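Local atomic coordinates of regulator of chromosome condensation (Saccharomyces cerevisiae, PDB entry 3OF7), a protein that acts as a guanine nucleotide exchange factor, promoting replacement of GDP by GTP on the GTPases Gsp1 and Gsp2, and binds chromatin. Residues 432-437 with 444-449. Sequence-based numbering, arbitrary orientation.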
ATOM      1  N   HIS A 432      -1.037  18.667 -13.020  1.00 17.78           N
ATOM      2  CA  HIS A 432      -0.843  18.484 -11.582  1.00 17.91           C
ATOM      3  C   HIS A 432       0.515  17.896 -11.286  1.00 17.51           C
ATOM      4  O   HIS A 432       1.050  17.098 -12.064  1.00 17.72           O
ATOM      5  CB  HIS A 432      -1.916  17.570 -10.984  1.00 18.03           C
ATOM      6  CG  HIS A 432      -3.147  18.290 -10.541  1.00 18.14           C
ATOM      7  ND1 HIS A 432      -4.063  18.814 -11.428  1.00 19.65           N
ATOM      8  CD2 HIS A 432      -3.623  18.561  -9.302  1.00 18.87           C
ATOM      9  CE1 HIS A 432      -5.046  19.384 -10.754  1.00 19.15           C
ATOM     10  NE2 HIS A 432      -4.808  19.236  -9.462  1.00 19.15           N
ATOM     11  N   ASN A 433       1.049  18.305 -10.140  1.00 17.62           N
ATOM     12  CA  ASN A 433       2.212  17.714  -9.535  1.00 16.99           C
ATOM     13  C   ASN A 433       1.678  16.622  -8.595  1.00 16.45           C
ATOM     14  O   ASN A 433       1.157  16.926  -7.533  1.00 16.10           O
ATOM     15  CB  ASN A 433       2.946  18.817  -8.755  1.00 17.86           C
ATOM     16  CG  ASN A 433       4.320  18.405  -8.288  1.00 19.68           C
ATOM     17  OD1 ASN A 433       4.785  18.834  -7.218  1.00 22.78           O
ATOM     18  ND2 ASN A 433       4.992  17.593  -9.084  1.00 22.34           N
ATOM     19  N   ILE A 434       1.770  15.361  -9.012  1.00 15.73           N
ATOM     20  CA  ILE A 434       1.273  14.240  -8.194  1.00 15.05           C
ATOM     21  C   ILE A 434       2.257  13.992  -7.048  1.00 15.04           C
ATOM     22  O   ILE A 434       3.462  13.856  -7.280  1.00 14.64           O
ATOM     23  CB  ILE A 434       1.062  12.947  -9.036  1.00 15.62           C
ATOM     24  CG1 ILE A 434       0.004  13.174 -10.137  1.00 14.34           C
ATOM     25  CG2 ILE A 434       0.676  11.743  -8.140  1.00 14.46           C
ATOM     26  CD1 ILE A 434      -1.391  13.598  -9.614  1.00 15.69           C
ATOM     27  N   ILE A 435       1.732  13.945  -5.826  1.00 14.98           N
ATOM     28  CA  ILE A 435       2.565  13.867  -4.617  1.00 15.51           C
ATOM     29  C   ILE A 435       2.472  12.483  -3.962  1.00 15.10           C
ATOM     30  O   ILE A 435       3.499  11.898  -3.576  1.00 15.79           O
ATOM     31  CB  ILE A 435       2.180  14.980  -3.591  1.00 15.58           C
ATOM     32  CG1 ILE A 435       2.176  16.378  -4.233  1.00 17.17           C
ATOM     33  CG2 ILE A 435       3.104  14.964  -2.353  1.00 16.91           C
ATOM     34  CD1 ILE A 435       3.508  16.807  -4.803  1.00 19.07           C
ATOM     35  N   LEU A 436       1.250  11.963  -3.843  1.00 14.30           N
ATOM     36  CA  LEU A 436       1.016  10.674  -3.186  1.00 13.96           C
ATOM     37  C   LEU A 436       0.192   9.762  -4.082  1.00 14.21           C
ATOM     38  O   LEU A 436      -0.666  10.233  -4.822  1.00 13.94           O
ATOM     39  CB  LEU A 436       0.290  10.875  -1.848  1.00 14.03           C
ATOM     40  CG  LEU A 436       0.964  11.705  -0.744  1.00 14.33           C
ATOM     41  CD1 LEU A 436      -0.012  11.912   0.427  1.00 16.03           C
ATOM     42  CD2 LEU A 436       2.266  11.084  -0.240  1.00 16.17           C
ATOM     43  N   VAL A 437       0.469   8.461  -4.032  1.00 13.90           N
ATOM     44  CA  VAL A 437      -0.336   7.472  -4.744  1.00 13.86           C
ATOM     45  C   VAL A 437      -0.570   6.261  -3.858  1.00 13.89           C
ATOM     46  O   VAL A 437       0.253   5.962  -2.998  1.00 13.57           O
ATOM     47  CB  VAL A 437       0.323   6.990  -6.061  1.00 14.36           C
ATOM     48  CG1 VAL A 437       0.261   8.081  -7.125  1.00 14.51           C
ATOM     49  CG2 VAL A 437       1.759   6.518  -5.829  1.00 14.00           C
ATOM     50  N   SER A 444      -7.398   2.836  -7.743  1.00 14.11           N
ATOM     51  CA  SER A 444      -6.236   3.614  -7.319  1.00 13.78           C
ATOM     52  C   SER A 444      -6.662   5.006  -6.844  1.00 13.61           C
ATOM     53  O   SER A 444      -7.750   5.490  -7.182  1.00 13.39           O
ATOM     54  CB  SER A 444      -5.236   3.743  -8.469  1.00 14.06           C
ATOM     55  OG  SER A 444      -4.959   2.480  -9.052  1.00 15.14           O
ATOM     56  N   VAL A 445      -5.806   5.633  -6.040  1.00 13.45           N
ATOM     57  CA  VAL A 445      -6.059   6.970  -5.509  1.00 13.35           C
ATOM     58  C   VAL A 445      -4.761   7.757  -5.619  1.00 13.67           C
ATOM     59  O   VAL A 445      -3.676   7.203  -5.399  1.00 13.47           O
ATOM     60  CB  VAL A 445      -6.503   6.930  -4.021  1.00 13.71           C
ATOM     61  CG1 VAL A 445      -6.752   8.353  -3.480  1.00 13.51           C
ATOM     62  CG2 VAL A 445      -7.749   6.060  -3.834  1.00 14.30           C
ATOM     63  N   SER A 446      -4.866   9.040  -5.970  1.00 13.24           N
ATOM     64  CA  SER A 446      -3.704   9.922  -5.959  1.00 13.22           C
ATOM     65  C   SER A 446      -4.022  11.263  -5.289  1.00 13.10           C
ATOM     66  O   SER A 446      -5.183  11.631  -5.098  1.00 12.80           O
ATOM     67  CB  SER A 446      -3.163  10.145  -7.376  1.00 13.20           C
ATOM     68  OG  SER A 446      -4.096  10.884  -8.140  1.00 14.36           O
ATOM     69  N   GLY A 447      -2.967  11.974  -4.921  1.00 12.97           N
ATOM     70  CA  GLY A 447      -3.090  13.305  -4.368  1.00 13.39           C
ATOM     71  C   GLY A 447      -2.039  14.162  -5.024  1.00 13.71           C
ATOM     72  O   GLY A 447      -0.874  13.769  -5.101  1.00 13.71           O
ATOM     73  N   GLY A 448      -2.455  15.321  -5.525  1.00 14.39           N
ATOM     74  CA  GLY A 448      -1.521  16.242  -6.140  1.00 15.30           C
ATOM     75  C   GLY A 448      -1.918  17.694  -5.989  1.00 15.63           C
ATOM     76  O   GLY A 448      -2.981  18.015  -5.452  1.00 15.08           O
ATOM     77  N   VAL A 449      -1.048  18.575  -6.472  1.00 16.89           N
ATOM     78  CA  VAL A 449      -1.327  20.015  -6.464  1.00 18.33           C
ATOM     79  C   VAL A 449      -1.149  20.565  -7.875  1.00 18.58           C
ATOM     80  O   VAL A 449      -0.282  20.109  -8.620  1.00 18.32           O
ATOM     81  CB  VAL A 449      -0.427  20.811  -5.455  1.00 18.54           C
ATOM     82  CG1 VAL A 449      -0.814  20.501  -4.014  1.00 20.31           C
ATOM     83  CG2 VAL A 449       1.061  20.527  -5.678  1.00 19.74           C
TER
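The His432 ring meets Gly448 at its edge: CD2 lies 3.8 Å from Gly448 C, near the ring plane. The same CD2 approaches Val449 C obliquely, at 3.5 Å. Partners outside the two segments help to hold the ring. NE2 hydrogen-bonds to Asp30, and Phe32 makes an edge-to-face contact with the ring.

Next to the ring, the two strands form an antiparallel hairpin. Asn433 and Val449 are a hydrogen-bonded pair. Asn433 N to Val449 O is 2.7 Å and nearly straight at 167°; Val449 N returns a bond to Asn433 O. On the face that carries Asn433, Leu436 and Val449, Asn433 CB touches Val449 CG2 at 4.0 Å.

The register then slips by one residue in a classic beta bulge. Ile435 and Leu436 both face Gly447, and their amides converge on one acceptor, Gly447 O. The bond from Ile435 N is 2.7 Å and that from Leu436 N 3.1 Å. Both donors lie in the carbonyl plane. Gly447 N closes the pair by donating to Leu436 O.

On the face with Ile434 and Val437, Ile434 CD1 reaches Ser446 OG at 4.1 Å. Val437 CG1, beside the backbone N (chi1 -72°) and anti to the carbonyl carbon, rests on Ser446 CB at 4.0 Å.

The hairpin belongs to the seventh RCC1 repeat of this beta-propeller. Strand 432-439 is one edge strand of a four-stranded blade, with 56-58 at the other edge. Strand 443-450 pairs on its other side with 30-34, so an N-terminal strand and the C-terminal hairpin share one blade, which closes the propeller ring. Ile434 and Val437 pack on strand 388-393. Leu436 and Val445 touch Phe72 of strand 69-74.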